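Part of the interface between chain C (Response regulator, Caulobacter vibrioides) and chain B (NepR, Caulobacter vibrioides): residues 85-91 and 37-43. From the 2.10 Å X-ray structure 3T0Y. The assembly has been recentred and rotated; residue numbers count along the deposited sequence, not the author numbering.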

ATOM      1  N   ASP C  85     -10.966  -2.293  11.519  1.00 55.56           N
ATOM      2  CA  ASP C  85     -11.465  -3.096  10.399  1.00 53.05           C
ATOM      3  C   ASP C  85     -10.347  -3.905   9.770  1.00 52.29           C
ATOM      4  O   ASP C  85      -9.417  -3.352   9.188  1.00 53.72           O
ATOM      5  CB  ASP C  85     -12.179  -2.220   9.364  1.00 53.77           C
ATOM      6  CG  ASP C  85     -12.465  -2.949   8.066  1.00 53.18           C
ATOM      7  OD1 ASP C  85     -11.538  -3.557   7.490  1.00 52.67           O
ATOM      8  OD2 ASP C  85     -13.624  -2.905   7.609  1.00 57.44           O
ATOM      9  N   ALA C  86     -10.443  -5.224   9.882  1.00 51.31           N
ATOM     10  CA  ALA C  86      -9.368  -6.091   9.423  1.00 48.93           C
ATOM     11  C   ALA C  86      -8.848  -5.750   8.025  1.00 42.37           C
ATOM     12  O   ALA C  86      -7.637  -5.672   7.812  1.00 42.65           O
ATOM     13  CB  ALA C  86      -9.795  -7.545   9.496  1.00 54.39           C
ATOM     14  N   ALA C  87      -9.748  -5.562   7.068  1.00 43.07           N
ATOM     15  CA  ALA C  87      -9.322  -5.306   5.695  1.00 42.71           C
ATOM     16  C   ALA C  87      -8.430  -4.081   5.634  1.00 38.21           C
ATOM     17  O   ALA C  87      -7.383  -4.084   4.992  1.00 43.62           O
ATOM     18  CB  ALA C  87     -10.520  -5.141   4.777  1.00 45.12           C
ATOM     19  N   GLN C  88      -8.840  -3.034   6.331  1.00 39.39           N
ATOM     20  CA  GLN C  88      -8.092  -1.793   6.337  1.00 40.36           C
ATOM     21  C   GLN C  88      -6.787  -1.895   7.127  1.00 34.91           C
ATOM     22  O   GLN C  88      -5.826  -1.187   6.831  1.00 31.09           O
ATOM     23  CB  GLN C  88      -8.971  -0.649   6.858  1.00 48.24           C
ATOM     24  CG  GLN C  88     -10.248  -0.433   6.028  1.00 51.11           C
ATOM     25  CD  GLN C  88      -9.969  -0.173   4.539  1.00 55.95           C
ATOM     26  OE1 GLN C  88      -9.830  -1.107   3.735  1.00 49.94           O
ATOM     27  NE2 GLN C  88      -9.892   1.105   4.170  1.00 55.29           N
ATOM     28  N   ARG C  89      -6.748  -2.759   8.136  1.00 34.00           N
ATOM     29  CA  ARG C  89      -5.517  -2.951   8.896  1.00 37.95           C
ATOM     30  C   ARG C  89      -4.421  -3.517   7.999  1.00 34.03           C
ATOM     31  O   ARG C  89      -3.233  -3.286   8.233  1.00 31.97           O
ATOM     32  CB  ARG C  89      -5.725  -3.891  10.087  1.00 37.30           C
ATOM     33  CG  ARG C  89      -6.764  -3.419  11.088  1.00 44.62           C
ATOM     34  CD  ARG C  89      -6.354  -3.784  12.517  1.00 49.32           C
ATOM     35  NE  ARG C  89      -7.362  -4.577  13.223  1.00 52.81           N
ATOM     36  CZ  ARG C  89      -8.576  -4.136  13.545  1.00 54.42           C
ATOM     37  NH1 ARG C  89      -8.962  -2.914  13.207  1.00 52.92           N
ATOM     38  NH2 ARG C  89      -9.418  -4.929  14.191  1.00 61.03           N
ATOM     39  N   LEU C  90      -4.823  -4.262   6.977  1.00 25.47           N
ATOM     40  CA  LEU C  90      -3.860  -4.891   6.074  1.00 28.57           C
ATOM     41  C   LEU C  90      -2.954  -3.846   5.421  1.00 28.27           C
ATOM     42  O   LEU C  90      -1.841  -4.155   5.009  1.00 21.52           O
ATOM     43  CB  LEU C  90      -4.576  -5.704   4.997  1.00 26.57           C
ATOM     44  CG  LEU C  90      -5.318  -6.978   5.421  1.00 31.92           C
ATOM     45  CD1 LEU C  90      -6.253  -7.432   4.316  1.00 27.86           C
ATOM     46  CD2 LEU C  90      -4.354  -8.111   5.795  1.00 25.21           C
HETATM   47  N   MSE C  91      -3.417  -2.602   5.350  1.00 23.78           N
HETATM   48  CA  MSE C  91      -2.637  -1.569   4.684  1.00 24.75           C
HETATM   49  C   MSE C  91      -1.423  -1.113   5.521  1.00 28.96           C
HETATM   50  O   MSE C  91      -0.531  -0.408   5.023  1.00 25.35           O
HETATM   51  CB  MSE C  91      -3.532  -0.401   4.270  1.00 24.05           C
HETATM   52  CG  MSE C  91      -4.655  -0.813   3.304  1.00 23.98           C
HETATM   53 SE   MSE C  91      -4.074  -1.975   1.805  0.80 21.29          SE
HETATM   54  CE  MSE C  91      -3.500  -0.501   0.709  1.00 18.42           C
TER
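Chain B 37-43: KLRQMFD

What backbone shapes meet here? Chain B brings the last turn of a helix, Lys B37 to Met B41, and Phe B42 is the first residue beyond it to leave helical phi/psi. The turn closes loosely: Phe B42 N reaches Leu B38 O at 3.0 Å and Met B41 N reaches Lys B37 O at 3.4 Å, both weak hydrogen bonds. Phe B42 also stands at the N-cap position of a further helix, with Asp B43 the first residue after it, so the chain barely pauses between the two. Chain C offers the opposite event, a helix starting: Asp C85 caps it, its OD1 accepting from Gln C88 N at 3.0 Å. Ala C86 and Ala C87 lie in the first turn and turn their methyls to chain B, with a 3-10 stretch following, which takes in Leu C90 and Met C91.

How closely do the two backbones approach? Judged from the CA atoms, the two helical stretches run across one another, neither parallel nor antiparallel. The nearest CA atoms are those of Ala C87 and Leu B38, 7.3 Å apart. Ala C86 and Ala C87 both point their CA-to-CB bonds toward chain B, as does Leu C90 one turn further on. From chain B, Met B41 points toward chain C, whereas Leu B38 and Phe B42 leave their backbone sideways and come nearer only at their ends. Chain B side-chain ends thus meet two small methyls and, beside them, the longer side chain of Leu C90.

Which bumps fill which hollows? The two alanine methyls are shallow bumps set among three larger side chains. Ala C86 CB lies 3.3 Å from CE of Met B41, a selenomethionine, and 4.3 Å from Leu B38 CD2, so this one methyl touches two chain B residues a turn apart. The selenium of Met B41 continues the same contact onto the backbone, with SE 4.0 Å from Ala C87 N. Next along, Ala C87 CB comes within 3.4 Å of Phe B42 CZ, the far tip of the ring, which meets the methyl obliquely.

What does the larger side chain of Leu C90 add? Its CD1 rests against Leu B38 and Phe B42 where they meet, over the shallow notch between Leu B38 CD2, at 4.2 Å, and Phe B42 CE2, at 4.3 Å, the latter at the edge of the ring, near its plane. Both contacts are looser than the 3.3 Å of Ala C86 CB to Met B41 CE and the 3.4 Å of Ala C87 CB to Phe B42 CZ.

Does anything polar hold the two stretches together? No hydrogen bond crosses between them. The 252 Å² buried, summed over both sides, is shared rather evenly by Ala C86, Ala C87 and Leu C90 against Leu B38, Met B41 and Phe B42, and the direct contacts between their side chains are all apolar. Arg B39, Gln B40 and Asp B43 stay out of reach, as do Arg C89 and Met C91, so the fit rests on complementary shape.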

ATOM      1  N   LYS B  37     -11.349 -15.612   8.701  1.00 44.87           N
ATOM      2  CA  LYS B  37     -11.922 -14.305   8.993  1.00 45.16           C
ATOM      3  C   LYS B  37     -11.880 -13.397   7.771  1.00 48.42           C
ATOM      4  O   LYS B  37     -12.857 -12.716   7.454  1.00 51.23           O
ATOM      5  CB  LYS B  37     -11.193 -13.637  10.153  1.00 43.91           C
ATOM      6  CG  LYS B  37     -11.746 -12.260  10.506  1.00 51.70           C
ATOM      7  CD  LYS B  37     -13.184 -12.351  11.023  1.00 58.57           C
ATOM      8  CE  LYS B  37     -13.662 -11.033  11.640  1.00 61.67           C
ATOM      9  NZ  LYS B  37     -13.993 -10.001  10.616  1.00 62.97           N
ATOM     10  N   LEU B  38     -10.742 -13.382   7.085  1.00 49.73           N
ATOM     11  CA  LEU B  38     -10.596 -12.526   5.912  1.00 48.21           C
ATOM     12  C   LEU B  38     -11.574 -12.925   4.803  1.00 47.58           C
ATOM     13  O   LEU B  38     -12.246 -12.068   4.219  1.00 45.88           O
ATOM     14  CB  LEU B  38      -9.148 -12.530   5.413  1.00 48.86           C
ATOM     15  CG  LEU B  38      -8.121 -11.792   6.290  1.00 42.87           C
ATOM     16  CD1 LEU B  38      -6.721 -11.930   5.728  1.00 40.39           C
ATOM     17  CD2 LEU B  38      -8.460 -10.332   6.443  1.00 38.50           C
ATOM     18  N   ARG B  39     -11.676 -14.222   4.528  1.00 43.37           N
ATOM     19  CA  ARG B  39     -12.636 -14.680   3.530  1.00 47.85           C
ATOM     20  C   ARG B  39     -14.063 -14.268   3.890  1.00 51.04           C
ATOM     21  O   ARG B  39     -14.859 -13.930   3.011  1.00 48.39           O
ATOM     22  CB  ARG B  39     -12.513 -16.186   3.265  1.00 41.41           C
ATOM     23  CG  ARG B  39     -11.370 -16.505   2.317  1.00 40.69           C
ATOM     24  CD  ARG B  39     -11.310 -17.962   1.901  1.00 44.15           C
ATOM     25  NE  ARG B  39     -10.956 -18.848   3.005  1.00 53.26           N
ATOM     26  CZ  ARG B  39      -9.736 -18.954   3.522  1.00 49.74           C
ATOM     27  NH1 ARG B  39      -8.743 -18.213   3.040  1.00 44.95           N
ATOM     28  NH2 ARG B  39      -9.513 -19.791   4.529  1.00 52.27           N
ATOM     29  N   GLN B  40     -14.375 -14.261   5.182  1.00 55.07           N
ATOM     30  CA  GLN B  40     -15.699 -13.834   5.629  1.00 54.17           C
ATOM     31  C   GLN B  40     -16.061 -12.438   5.129  1.00 56.22           C
ATOM     32  O   GLN B  40     -17.146 -12.228   4.579  1.00 59.72           O
ATOM     33  CB  GLN B  40     -15.808 -13.880   7.152  1.00 51.79           C
ATOM     34  CG  GLN B  40     -16.055 -15.265   7.728  1.00 54.55           C
ATOM     35  CD  GLN B  40     -16.021 -15.266   9.254  1.00 62.58           C
ATOM     36  OE1 GLN B  40     -16.261 -14.235   9.898  1.00 61.81           O
ATOM     37  NE2 GLN B  40     -15.705 -16.420   9.839  1.00 57.92           N
HETATM   38  N   MSE B  41     -15.166 -11.476   5.309  1.00 51.77           N
HETATM   39  CA  MSE B  41     -15.526 -10.113   4.944  1.00 55.57           C
HETATM   40  C   MSE B  41     -15.173  -9.747   3.510  1.00 54.73           C
HETATM   41  O   MSE B  41     -15.502  -8.653   3.046  1.00 52.63           O
HETATM   42  CB  MSE B  41     -14.965  -9.098   5.938  1.00 57.01           C
HETATM   43  CG  MSE B  41     -13.491  -8.844   5.824  1.00 58.66           C
HETATM   44 SE   MSE B  41     -12.865  -8.105   7.518  0.53 55.21          SE
HETATM   45  CE  MSE B  41     -11.979  -9.702   8.184  1.00 40.79           C
ATOM     46  N   PHE B  42     -14.522 -10.665   2.801  1.00 52.38           N
ATOM     47  CA  PHE B  42     -14.279 -10.460   1.374  1.00 50.05           C
ATOM     48  C   PHE B  42     -15.203 -11.322   0.518  1.00 51.51           C
ATOM     49  O   PHE B  42     -15.002 -11.469  -0.691  1.00 50.43           O
ATOM     50  CB  PHE B  42     -12.808 -10.682   1.018  1.00 46.96           C
ATOM     51  CG  PHE B  42     -11.906  -9.558   1.455  1.00 49.65           C
ATOM     52  CD1 PHE B  42     -12.014  -8.303   0.875  1.00 46.02           C
ATOM     53  CD2 PHE B  42     -10.955  -9.755   2.446  1.00 43.05           C
ATOM     54  CE1 PHE B  42     -11.192  -7.256   1.280  1.00 42.22           C
ATOM     55  CE2 PHE B  42     -10.134  -8.714   2.854  1.00 49.05           C
ATOM     56  CZ  PHE B  42     -10.254  -7.460   2.266  1.00 39.30           C
ATOM     57  N   ASP B  43     -16.229 -11.869   1.159  1.00 52.50           N
ATOM     58  CA  ASP B  43     -17.243 -12.665   0.479  1.00 52.07           C
ATOM     59  C   ASP B  43     -17.942 -11.889  -0.646  1.00 54.42           C
ATOM     60  O   ASP B  43     -18.162 -12.418  -1.736  1.00 54.44           O
ATOM     61  CB  ASP B  43     -18.274 -13.153   1.500  1.00 53.27           C
ATOM     62  CG  ASP B  43     -19.121 -14.298   0.973  1.00 62.91           C
ATOM     63  OD1 ASP B  43     -18.590 -15.431   0.858  1.00 59.51           O
ATOM     64  OD2 ASP B  43     -20.320 -14.064   0.687  1.00 63.43           O
TER